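Local coordinates for protein Afp2 (Serratia entomophila, PDB 6RBN) that probably forms part of the contractile sheath that surrounds the inner tube of the anti-feeding prophage, a phage-tail-like injection particle, at residues C[37-41]-C[63-67]; C[73-77]-C[199-203]; C[208-213]-C[223-227]. One frame throughout, in Å; residues are numbered along the deposited sequence.

Interaction 1. Residues C[37-41]-C[63-67]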
ATOM      1  N   GLU C  37      96.591 -45.920   4.053  1.00109.08           N
ATOM      2  CA  GLU C  37      97.583 -46.990   3.957  1.00109.08           C
ATOM      3  C   GLU C  37      97.065 -48.260   4.629  1.00109.08           C
ATOM      4  O   GLU C  37      97.586 -48.735   5.635  1.00109.08           O
ATOM      5  CB  GLU C  37      98.903 -46.514   4.562  1.00109.08           C
ATOM      6  CG  GLU C  37     100.167 -47.314   4.179  1.00109.08           C
ATOM      7  CD  GLU C  37     100.574 -48.364   5.203  1.00109.08           C
ATOM      8  OE1 GLU C  37     100.323 -48.150   6.410  1.00109.08           O
ATOM      9  OE2 GLU C  37     101.149 -49.399   4.805  1.00109.08           O
ATOM     10  N   ASN C  38      95.957 -48.774   4.112  1.00106.81           N
ATOM     11  CA  ASN C  38      95.388 -50.028   4.577  1.00106.81           C
ATOM     12  C   ASN C  38      95.312 -51.003   3.408  1.00106.81           C
ATOM     13  O   ASN C  38      95.075 -50.602   2.265  1.00106.81           O
ATOM     14  CB  ASN C  38      94.005 -49.811   5.190  1.00106.81           C
ATOM     15  CG  ASN C  38      93.555 -50.978   6.043  1.00106.81           C
ATOM     16  OD1 ASN C  38      94.240 -51.994   6.133  1.00106.81           O
ATOM     17  ND2 ASN C  38      92.415 -50.826   6.698  1.00106.81           N
ATOM     18  N   THR C  39      95.513 -52.285   3.702  1.00107.05           N
ATOM     19  CA  THR C  39      95.655 -53.289   2.660  1.00107.05           C
ATOM     20  C   THR C  39      94.442 -54.195   2.501  1.00107.05           C
ATOM     21  O   THR C  39      94.267 -54.771   1.422  1.00107.05           O
ATOM     22  CB  THR C  39      96.886 -54.158   2.934  1.00107.05           C
ATOM     23  OG1 THR C  39      96.720 -54.830   4.188  1.00107.05           O
ATOM     24  CG2 THR C  39      98.134 -53.295   2.993  1.00107.05           C
ATOM     25  N   ASN C  40      93.607 -54.338   3.526  1.00104.26           N
ATOM     26  CA  ASN C  40      92.527 -55.320   3.502  1.00104.26           C
ATOM     27  C   ASN C  40      91.144 -54.675   3.491  1.00104.26           C
ATOM     28  O   ASN C  40      90.219 -55.169   4.135  1.00104.26           O
ATOM     29  CB  ASN C  40      92.669 -56.300   4.668  1.00104.26           C
ATOM     30  CG  ASN C  40      92.763 -55.616   6.019  1.00104.26           C
ATOM     31  OD1 ASN C  40      92.642 -54.398   6.133  1.00104.26           O
ATOM     32  ND2 ASN C  40      92.989 -56.407   7.059  1.00104.26           N
ATOM     33  N   THR C  41      90.987 -53.579   2.758  1.00102.17           N
ATOM     34  CA  THR C  41      89.684 -52.972   2.542  1.00102.17           C
ATOM     35  C   THR C  41      89.317 -53.019   1.065  1.00102.17           C
ATOM     36  O   THR C  41      90.186 -53.114   0.193  1.00102.17           O
ATOM     37  CB  THR C  41      89.644 -51.519   3.023  1.00102.17           C
ATOM     38  OG1 THR C  41      90.642 -50.754   2.336  1.00102.17           O
ATOM     39  CG2 THR C  41      89.879 -51.442   4.512  1.00102.17           C
ATOM     40  N   LEU C  63      88.779 -59.913  11.097  1.00 93.61           N
ATOM     41  CA  LEU C  63      90.096 -59.311  11.004  1.00 93.61           C
ATOM     42  C   LEU C  63      90.528 -58.811  12.380  1.00 93.61           C
ATOM     43  O   LEU C  63      89.867 -59.052  13.393  1.00 93.61           O
ATOM     44  CB  LEU C  63      90.085 -58.185   9.974  1.00 93.61           C
ATOM     45  CG  LEU C  63      89.807 -58.609   8.533  1.00 93.61           C
ATOM     46  CD1 LEU C  63      89.661 -57.391   7.644  1.00 93.61           C
ATOM     47  CD2 LEU C  63      90.914 -59.511   8.029  1.00 93.61           C
ATOM     48  N   GLU C  64      91.650 -58.098  12.426  1.00 97.84           N
ATOM     49  CA  GLU C  64      92.163 -57.539  13.664  1.00 97.84           C
ATOM     50  C   GLU C  64      92.385 -56.036  13.538  1.00 97.84           C
ATOM     51  O   GLU C  64      92.626 -55.369  14.550  1.00 97.84           O
ATOM     52  CB  GLU C  64      93.470 -58.258  14.054  1.00 97.84           C
ATOM     53  CG  GLU C  64      93.947 -58.082  15.497  1.00 97.84           C
ATOM     54  CD  GLU C  64      95.223 -58.837  15.791  1.00 97.84           C
ATOM     55  OE1 GLU C  64      95.760 -59.484  14.869  1.00 97.84           O
ATOM     56  OE2 GLU C  64      95.687 -58.788  16.949  1.00 97.84           O
ATOM     57  N   ASP C  65      92.251 -55.481  12.336  1.00 96.23           N
ATOM     58  CA  ASP C  65      92.551 -54.087  12.056  1.00 96.23           C
ATOM     59  C   ASP C  65      91.517 -53.177  12.725  1.00 96.23           C
ATOM     60  O   ASP C  65      90.437 -53.613  13.135  1.00 96.23           O
ATOM     61  CB  ASP C  65      92.601 -53.864  10.545  1.00 96.23           C
ATOM     62  CG  ASP C  65      93.371 -52.615  10.157  1.00 96.23           C
ATOM     63  OD1 ASP C  65      93.837 -51.889  11.058  1.00 96.23           O
ATOM     64  OD2 ASP C  65      93.523 -52.369   8.943  1.00 96.23           O
ATOM     65  N   ALA C  66      91.868 -51.893  12.835  1.00 88.64           N
ATOM     66  CA  ALA C  66      91.130 -50.963  13.682  1.00 88.64           C
ATOM     67  C   ALA C  66      89.752 -50.610  13.143  1.00 88.64           C
ATOM     68  O   ALA C  66      88.896 -50.180  13.921  1.00 88.64           O
ATOM     69  CB  ALA C  66      91.943 -49.685  13.879  1.00 88.64           C
ATOM     70  N   PHE C  67      89.507 -50.773  11.842  1.00 90.21           N
ATOM     71  CA  PHE C  67      88.169 -50.492  11.336  1.00 90.21           C
ATOM     72  C   PHE C  67      87.215 -51.638  11.628  1.00 90.21           C
ATOM     73  O   PHE C  67      86.009 -51.410  11.775  1.00 90.21           O
ATOM     74  CB  PHE C  67      88.206 -50.193   9.829  1.00 90.21           C
ATOM     75  CG  PHE C  67      88.489 -51.394   8.962  1.00 90.21           C
ATOM     76  CD1 PHE C  67      89.790 -51.802   8.725  1.00 90.21           C
ATOM     77  CD2 PHE C  67      87.454 -52.079   8.337  1.00 90.21           C
ATOM     78  CE1 PHE C  67      90.050 -52.896   7.924  1.00 90.21           C
ATOM     79  CE2 PHE C  67      87.708 -53.172   7.541  1.00 90.21           C
ATOM     80  CZ  PHE C  67      89.008 -53.579   7.331  1.00 90.21           C
TER

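Interaction 2. Residues C[73-77]-C[199-203]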
ATOM      1  N   LEU C  73      82.179 -53.645  17.378  1.00 78.05           N
ATOM      2  CA  LEU C  73      81.734 -53.085  18.644  1.00 78.05           C
ATOM      3  C   LEU C  73      80.581 -52.110  18.449  1.00 78.05           C
ATOM      4  O   LEU C  73      79.825 -51.864  19.392  1.00 78.05           O
ATOM      5  CB  LEU C  73      82.933 -52.417  19.330  1.00 78.05           C
ATOM      6  CG  LEU C  73      83.043 -52.073  20.818  1.00 78.05           C
ATOM      7  CD1 LEU C  73      82.385 -50.771  21.180  1.00 78.05           C
ATOM      8  CD2 LEU C  73      82.479 -53.209  21.650  1.00 78.05           C
ATOM      9  N   TRP C  74      80.419 -51.574  17.237  1.00 75.90           N
ATOM     10  CA  TRP C  74      79.280 -50.716  16.924  1.00 75.90           C
ATOM     11  C   TRP C  74      77.989 -51.513  16.827  1.00 75.90           C
ATOM     12  O   TRP C  74      76.986 -51.168  17.462  1.00 75.90           O
ATOM     13  CB  TRP C  74      79.528 -49.969  15.612  1.00 75.90           C
ATOM     14  CG  TRP C  74      78.333 -49.209  15.124  1.00 75.90           C
ATOM     15  CD1 TRP C  74      77.479 -49.578  14.130  1.00 75.90           C
ATOM     16  CD2 TRP C  74      77.858 -47.951  15.608  1.00 75.90           C
ATOM     17  NE1 TRP C  74      76.501 -48.634  13.967  1.00 75.90           N
ATOM     18  CE2 TRP C  74      76.713 -47.623  14.862  1.00 75.90           C
ATOM     19  CE3 TRP C  74      78.292 -47.071  16.600  1.00 75.90           C
ATOM     20  CZ2 TRP C  74      75.994 -46.458  15.081  1.00 75.90           C
ATOM     21  CZ3 TRP C  74      77.587 -45.913  16.803  1.00 75.90           C
ATOM     22  CH2 TRP C  74      76.449 -45.615  16.053  1.00 75.90           C
ATOM     23  N   PHE C  75      77.985 -52.575  16.019  1.00 79.12           N
ATOM     24  CA  PHE C  75      76.744 -53.272  15.719  1.00 79.12           C
ATOM     25  C   PHE C  75      76.260 -54.165  16.849  1.00 79.12           C
ATOM     26  O   PHE C  75      75.094 -54.567  16.838  1.00 79.12           O
ATOM     27  CB  PHE C  75      76.885 -54.110  14.449  1.00 79.12           C
ATOM     28  CG  PHE C  75      76.962 -53.299  13.194  1.00 79.12           C
ATOM     29  CD1 PHE C  75      75.840 -52.652  12.710  1.00 79.12           C
ATOM     30  CD2 PHE C  75      78.133 -53.228  12.467  1.00 79.12           C
ATOM     31  CE1 PHE C  75      75.902 -51.913  11.553  1.00 79.12           C
ATOM     32  CE2 PHE C  75      78.198 -52.493  11.308  1.00 79.12           C
ATOM     33  CZ  PHE C  75      77.080 -51.841  10.848  1.00 79.12           C
ATOM     34  N   MET C  76      77.108 -54.484  17.820  1.00 81.83           N
ATOM     35  CA  MET C  76      76.679 -55.321  18.931  1.00 81.83           C
ATOM     36  C   MET C  76      76.033 -54.525  20.055  1.00 81.83           C
ATOM     37  O   MET C  76      75.716 -55.102  21.097  1.00 81.83           O
ATOM     38  CB  MET C  76      77.853 -56.134  19.475  1.00 81.83           C
ATOM     39  CG  MET C  76      78.935 -55.332  20.140  1.00 81.83           C
ATOM     40  SD  MET C  76      80.268 -56.385  20.739  1.00 81.83           S
ATOM     41  CE  MET C  76      79.459 -57.187  22.120  1.00 81.83           C
ATOM     42  N   HIS C  77      75.829 -53.224  19.871  1.00 78.65           N
ATOM     43  CA  HIS C  77      75.111 -52.381  20.815  1.00 78.65           C
ATOM     44  C   HIS C  77      73.958 -51.677  20.121  1.00 78.65           C
ATOM     45  O   HIS C  77      73.714 -50.489  20.329  1.00 78.65           O
ATOM     46  CB  HIS C  77      76.048 -51.370  21.462  1.00 78.65           C
ATOM     47  CG  HIS C  77      77.130 -52.002  22.271  1.00 78.65           C
ATOM     48  ND1 HIS C  77      78.348 -52.352  21.732  1.00 78.65           N
ATOM     49  CD2 HIS C  77      77.170 -52.376  23.569  1.00 78.65           C
ATOM     50  CE1 HIS C  77      79.095 -52.906  22.669  1.00 78.65           C
ATOM     51  NE2 HIS C  77      78.403 -52.934  23.791  1.00 78.65           N
ATOM     52  N   VAL C 199      79.207 -50.135  28.277  1.00 80.68           N
ATOM     53  CA  VAL C 199      79.479 -50.811  27.017  1.00 80.68           C
ATOM     54  C   VAL C 199      79.981 -52.215  27.343  1.00 80.68           C
ATOM     55  O   VAL C 199      80.697 -52.432  28.325  1.00 80.68           O
ATOM     56  CB  VAL C 199      80.461 -49.983  26.149  1.00 80.68           C
ATOM     57  CG1 VAL C 199      81.811 -49.821  26.802  1.00 80.68           C
ATOM     58  CG2 VAL C 199      80.627 -50.570  24.771  1.00 80.68           C
ATOM     59  N   ASN C 200      79.548 -53.197  26.561  1.00 83.79           N
ATOM     60  CA  ASN C 200      79.766 -54.600  26.871  1.00 83.79           C
ATOM     61  C   ASN C 200      80.726 -55.235  25.877  1.00 83.79           C
ATOM     62  O   ASN C 200      80.857 -54.786  24.736  1.00 83.79           O
ATOM     63  CB  ASN C 200      78.449 -55.377  26.866  1.00 83.79           C
ATOM     64  CG  ASN C 200      77.567 -55.029  28.041  1.00 83.79           C
ATOM     65  OD1 ASN C 200      78.042 -54.904  29.169  1.00 83.79           O
ATOM     66  ND2 ASN C 200      76.276 -54.869  27.786  1.00 83.79           N
ATOM     67  N   GLY C 201      81.395 -56.291  26.327  1.00 84.84           N
ATOM     68  CA  GLY C 201      82.289 -57.051  25.482  1.00 84.84           C
ATOM     69  C   GLY C 201      83.678 -56.481  25.323  1.00 84.84           C
ATOM     70  O   GLY C 201      84.514 -57.115  24.672  1.00 84.84           O
ATOM     71  N   VAL C 202      83.965 -55.326  25.916  1.00 82.33           N
ATOM     72  CA  VAL C 202      85.265 -54.688  25.785  1.00 82.33           C
ATOM     73  C   VAL C 202      85.736 -54.313  27.184  1.00 82.33           C
ATOM     74  O   VAL C 202      84.929 -54.086  28.088  1.00 82.33           O
ATOM     75  CB  VAL C 202      85.199 -53.464  24.828  1.00 82.33           C
ATOM     76  CG1 VAL C 202      84.395 -52.321  25.424  1.00 82.33           C
ATOM     77  CG2 VAL C 202      86.583 -53.005  24.383  1.00 82.33           C
ATOM     78  N   THR C 203      87.047 -54.332  27.386  1.00 83.99           N
ATOM     79  CA  THR C 203      87.674 -53.916  28.630  1.00 83.99           C
ATOM     80  C   THR C 203      88.772 -52.921  28.285  1.00 83.99           C
ATOM     81  O   THR C 203      89.321 -52.972  27.180  1.00 83.99           O
ATOM     82  CB  THR C 203      88.264 -55.106  29.411  1.00 83.99           C
ATOM     83  OG1 THR C 203      89.192 -55.817  28.586  1.00 83.99           O
ATOM     84  CG2 THR C 203      87.171 -56.056  29.881  1.00 83.99           C
TER

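Interaction 3. Residues C[208-213]-C[223-227]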
ATOM      1  N   VAL C 208      93.131 -46.846  35.158  1.00 82.76           N
ATOM      2  CA  VAL C 208      93.315 -45.422  35.399  1.00 82.76           C
ATOM      3  C   VAL C 208      92.765 -45.085  36.778  1.00 82.76           C
ATOM      4  O   VAL C 208      91.629 -45.451  37.105  1.00 82.76           O
ATOM      5  CB  VAL C 208      92.628 -44.581  34.313  1.00 82.76           C
ATOM      6  CG1 VAL C 208      92.790 -43.120  34.614  1.00 82.76           C
ATOM      7  CG2 VAL C 208      93.202 -44.908  32.951  1.00 82.76           C
ATOM      8  N   SER C 209      93.567 -44.396  37.583  1.00 84.67           N
ATOM      9  CA  SER C 209      93.147 -43.957  38.900  1.00 84.67           C
ATOM     10  C   SER C 209      92.474 -42.591  38.815  1.00 84.67           C
ATOM     11  O   SER C 209      92.439 -41.947  37.765  1.00 84.67           O
ATOM     12  CB  SER C 209      94.339 -43.918  39.851  1.00 84.67           C
ATOM     13  OG  SER C 209      95.273 -42.937  39.443  1.00 84.67           O
ATOM     14  N   ASP C 210      91.930 -42.140  39.947  1.00 87.22           N
ATOM     15  CA  ASP C 210      91.308 -40.825  40.010  1.00 87.22           C
ATOM     16  C   ASP C 210      92.333 -39.703  39.938  1.00 87.22           C
ATOM     17  O   ASP C 210      92.057 -38.653  39.352  1.00 87.22           O
ATOM     18  CB  ASP C 210      90.495 -40.692  41.296  1.00 87.22           C
ATOM     19  CG  ASP C 210      89.209 -41.477  41.256  1.00 87.22           C
ATOM     20  OD1 ASP C 210      88.650 -41.635  40.155  1.00 87.22           O
ATOM     21  OD2 ASP C 210      88.752 -41.929  42.326  1.00 87.22           O
ATOM     22  N   ASP C 211      93.513 -39.901  40.526  1.00 87.96           N
ATOM     23  CA  ASP C 211      94.510 -38.839  40.563  1.00 87.96           C
ATOM     24  C   ASP C 211      95.174 -38.621  39.212  1.00 87.96           C
ATOM     25  O   ASP C 211      95.760 -37.558  38.989  1.00 87.96           O
ATOM     26  CB  ASP C 211      95.561 -39.151  41.625  1.00 87.96           C
ATOM     27  CG  ASP C 211      95.002 -39.083  43.032  1.00 87.96           C
ATOM     28  OD1 ASP C 211      94.038 -38.320  43.251  1.00 87.96           O
ATOM     29  OD2 ASP C 211      95.525 -39.788  43.919  1.00 87.96           O
ATOM     30  N   PHE C 212      95.094 -39.598  38.311  1.00 84.84           N
ATOM     31  CA  PHE C 212      95.583 -39.403  36.952  1.00 84.84           C
ATOM     32  C   PHE C 212      94.613 -38.569  36.127  1.00 84.84           C
ATOM     33  O   PHE C 212      95.034 -37.689  35.372  1.00 84.84           O
ATOM     34  CB  PHE C 212      95.822 -40.753  36.284  1.00 84.84           C
ATOM     35  CG  PHE C 212      96.326 -40.651  34.877  1.00 84.84           C
ATOM     36  CD1 PHE C 212      97.635 -40.293  34.623  1.00 84.84           C
ATOM     37  CD2 PHE C 212      95.490 -40.917  33.806  1.00 84.84           C
ATOM     38  CE1 PHE C 212      98.096 -40.199  33.329  1.00 84.84           C
ATOM     39  CE2 PHE C 212      95.943 -40.824  32.515  1.00 84.84           C
ATOM     40  CZ  PHE C 212      97.247 -40.466  32.276  1.00 84.84           C
ATOM     41  N   GLN C 213      93.313 -38.836  36.257  1.00 79.16           N
ATOM     42  CA  GLN C 213      92.306 -38.109  35.493  1.00 79.16           C
ATOM     43  C   GLN C 213      92.152 -36.670  35.971  1.00 79.16           C
ATOM     44  O   GLN C 213      91.754 -35.807  35.183  1.00 79.16           O
ATOM     45  CB  GLN C 213      90.975 -38.864  35.575  1.00 79.16           C
ATOM     46  CG  GLN C 213      89.850 -38.318  34.711  1.00 79.16           C
ATOM     47  CD  GLN C 213      88.636 -39.203  34.721  1.00 79.16           C
ATOM     48  OE1 GLN C 213      88.611 -40.228  35.393  1.00 79.16           O
ATOM     49  NE2 GLN C 213      87.616 -38.814  33.970  1.00 79.16           N
ATOM     50  N   ASN C 223      88.867 -37.393  28.926  1.00 76.68           N
ATOM     51  CA  ASN C 223      87.624 -38.191  29.022  1.00 76.68           C
ATOM     52  C   ASN C 223      87.892 -39.695  29.127  1.00 76.68           C
ATOM     53  O   ASN C 223      87.638 -40.457  28.194  1.00 76.68           O
ATOM     54  CB  ASN C 223      86.671 -37.900  27.859  1.00 76.68           C
ATOM     55  CG  ASN C 223      86.003 -36.559  27.976  1.00 76.68           C
ATOM     56  OD1 ASN C 223      85.588 -36.156  29.057  1.00 76.68           O
ATOM     57  ND2 ASN C 223      85.884 -35.859  26.860  1.00 76.68           N
ATOM     58  N   MET C 224      88.444 -40.109  30.269  1.00 77.18           N
ATOM     59  CA  MET C 224      88.804 -41.489  30.594  1.00 77.18           C
ATOM     60  C   MET C 224      87.743 -42.557  30.345  1.00 77.18           C
ATOM     61  O   MET C 224      86.542 -42.280  30.378  1.00 77.18           O
ATOM     62  CB  MET C 224      89.199 -41.565  32.062  1.00 77.18           C
ATOM     63  CG  MET C 224      90.641 -41.275  32.353  1.00 77.18           C
ATOM     64  SD  MET C 224      91.297 -39.738  31.722  1.00 77.18           S
ATOM     65  CE  MET C 224      92.421 -40.405  30.524  1.00 77.18           C
ATOM     66  N   ILE C 225      88.199 -43.780  30.096  1.00 76.47           N
ATOM     67  CA  ILE C 225      87.357 -44.966  29.985  1.00 76.47           C
ATOM     68  C   ILE C 225      87.794 -45.905  31.098  1.00 76.47           C
ATOM     69  O   ILE C 225      88.894 -46.468  31.046  1.00 76.47           O
ATOM     70  CB  ILE C 225      87.487 -45.641  28.616  1.00 76.47           C
ATOM     71  CG1 ILE C 225      87.023 -44.699  27.509  1.00 76.47           C
ATOM     72  CG2 ILE C 225      86.701 -46.934  28.579  1.00 76.47           C
ATOM     73  CD1 ILE C 225      87.318 -45.206  26.130  1.00 76.47           C
ATOM     74  N   ARG C 226      86.946 -46.073  32.105  1.00 78.14           N
ATOM     75  CA  ARG C 226      87.321 -46.768  33.325  1.00 78.14           C
ATOM     76  C   ARG C 226      86.345 -47.901  33.591  1.00 78.14           C
ATOM     77  O   ARG C 226      85.219 -47.908  33.096  1.00 78.14           O
ATOM     78  CB  ARG C 226      87.352 -45.802  34.509  1.00 78.14           C
ATOM     79  CG  ARG C 226      88.435 -44.759  34.418  1.00 78.14           C
ATOM     80  CD  ARG C 226      88.330 -43.792  35.566  1.00 78.14           C
ATOM     81  NE  ARG C 226      88.477 -44.481  36.837  1.00 78.14           N
ATOM     82  CZ  ARG C 226      88.276 -43.910  38.015  1.00 78.14           C
ATOM     83  NH1 ARG C 226      87.930 -42.636  38.080  1.00 78.14           N
ATOM     84  NH2 ARG C 226      88.425 -44.611  39.127  1.00 78.14           N
ATOM     85  N   THR C 227      86.774 -48.864  34.397  1.00 81.29           N
ATOM     86  CA  THR C 227      85.919 -49.969  34.802  1.00 81.29           C
ATOM     87  C   THR C 227      85.589 -49.843  36.284  1.00 81.29           C
ATOM     88  O   THR C 227      86.412 -49.373  37.078  1.00 81.29           O
ATOM     89  CB  THR C 227      86.565 -51.323  34.485  1.00 81.29           C
ATOM     90  OG1 THR C 227      85.683 -52.380  34.878  1.00 81.29           O
ATOM     91  CG2 THR C 227      87.920 -51.490  35.158  1.00 81.29           C
TER

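Interaction 1. Residues C[37-41]-C[63-67]
T41 lays its methyl group on the ring of F67, and this pair is the tightly packed half of the contact. CG2 of T41 stands 3.9 Å from the centroid of the F67 ring, 25° off the ring normal, a CH-pi approach displaced toward the CZ rim. With chi1 at 71°, CG of F67 sits between its own backbone N and carbonyl carbon, and the ring reaches from the start of helix 66-75 to the loop 37-41. Y59 meets the same ring edge-to-face, and Y34 touches both T41 and F67, so the aromatic side packs against Y59 and strand 30-34.

Polar groups border the ring edge toward the surface. OD2 of D65 lies there in the ring plane and stands before the amide of N38, 2.9 Å from both OD1 and ND2 of N38; the two oxygens face each other without a hydrogen bond. The other oxygen of D65, OD1, accepts the N-H of A66 at 2.7 Å, from above the carboxylate plane. N40 lies near L63 on this side. A single carboxylate therefore faces the amide of N38 and the first turn of the helix, and the chemistry implies an apolar hold at F67 with a polar border in which no clear hydrogen bond crosses the contact.

Interaction 2. Residues C[73-77]-C[199-203]
H77, L73 and N200 bury the most surface here, and the imidazole of H77 gives the contact its direction. Its ring is gripped at both nitrogens. ND1 donates to the carbonyl O of L73, one turn back at the end of helix 66-75, at 2.8 Å; this bond lies in the carbonyl plane and nearly in the ring plane. NE2 accepts the backbone N of N200 at 3.0 Å, with an N-H...acceptor angle of 162° and the donor tilted 17° from the ring plane. With ND1 as donor and NE2 as acceptor, the pattern is consistent with a neutral imidazole protonated at ND1, and the two bonds together fix the rotation of the ring.

N200 thus acts through its backbone. Besides the N-H given to H77, its carbonyl O lies 3.8 Å from CD2 of L73 and, on the more exposed side, 3.8 Å from CE of M76, close to G201, whose positive phi turns the chain.

L73 spreads its two methyls over different residues: CD1 meets CG2 of V199 at 4.0 Å, CD2 lies 4.2 Å from CB of V202, and the leucine crosses both valines at about a right angle. V199 packs beside the H77 ring as well; CG2, anti to the backbone N, is the branch directed at the imidazole, 3.4 Å from NE2 of H77. Helix 173-187 backs the group, with A179 against L73, Q183 against H77 and I176 against V199. A histidine side chain here hydrogen-bonds both to a carbonyl of the last helical turn and to a loop N-H, within the alpha/beta packing of a sheath-family protein.

Interaction 3. Residues C[208-213]-C[223-227]
R226 sends its guanidinium toward the N-terminus of helix 210-216, where D210 receives it. NH1 of R226 and OD1 of D210 form a salt bridge modelled at 2.4 Å, a very short separation that at this resolution should not be read as unusual strength. The carboxylate and guanidinium planes stand 74° apart. OD1 is the oxygen nearest NH1, OD2 lying farther off. The bend at chi3 (60°) brings the guanidinium to the helix start, with D210 N and S209 C over one of its faces, and the carbonyl O of V208 lies 3.3 Å from NE of R226. W236 adds a cation-pi partner.

Q213 contributes an amide whose NE2 is weakly hydrogen-bonded to the carbonyl O of W236, while its OE1 lies near the guanidinium edge and 3.6 Å from CD of R226. Extended beyond CG, the glutamine slides past M224 in the opposite direction, its CD 3.6 Å from CB of M224. Backbone hydrogen bonds join M224 to W236 and R226 to V234, pairing strand 225-226 with 234-235, and Y7 of a second subunit packs on D210. The chemistry implies a charge pair laid along an apolar seam: M224 supplies the apolar part, packed on Q213, V208 and F212, while D210 probably offsets the positive charge of R226 beside a subunit boundary.

Along the chain the three contacts come in series, interaction 1 closing before interaction 2 opens and interaction 2 before interaction 3. Interactions 1 and 2 share helix 66-75, using its start and its end, with centres about 19 Å apart. Interaction 2 is the longest-range of the three, joining that helix to the loop ahead of helix 210-216; interaction 3 then ties helix 210-216 to strand 225-226, its centre about 20 Å from that of interaction 2 and about 29 Å from that of interaction 1. None touches another. Helix 173-187 borders both interactions 2 and 3, and only interaction 3 meets another sheath subunit, so the series passes from a peripheral loop to an intersubunit surface.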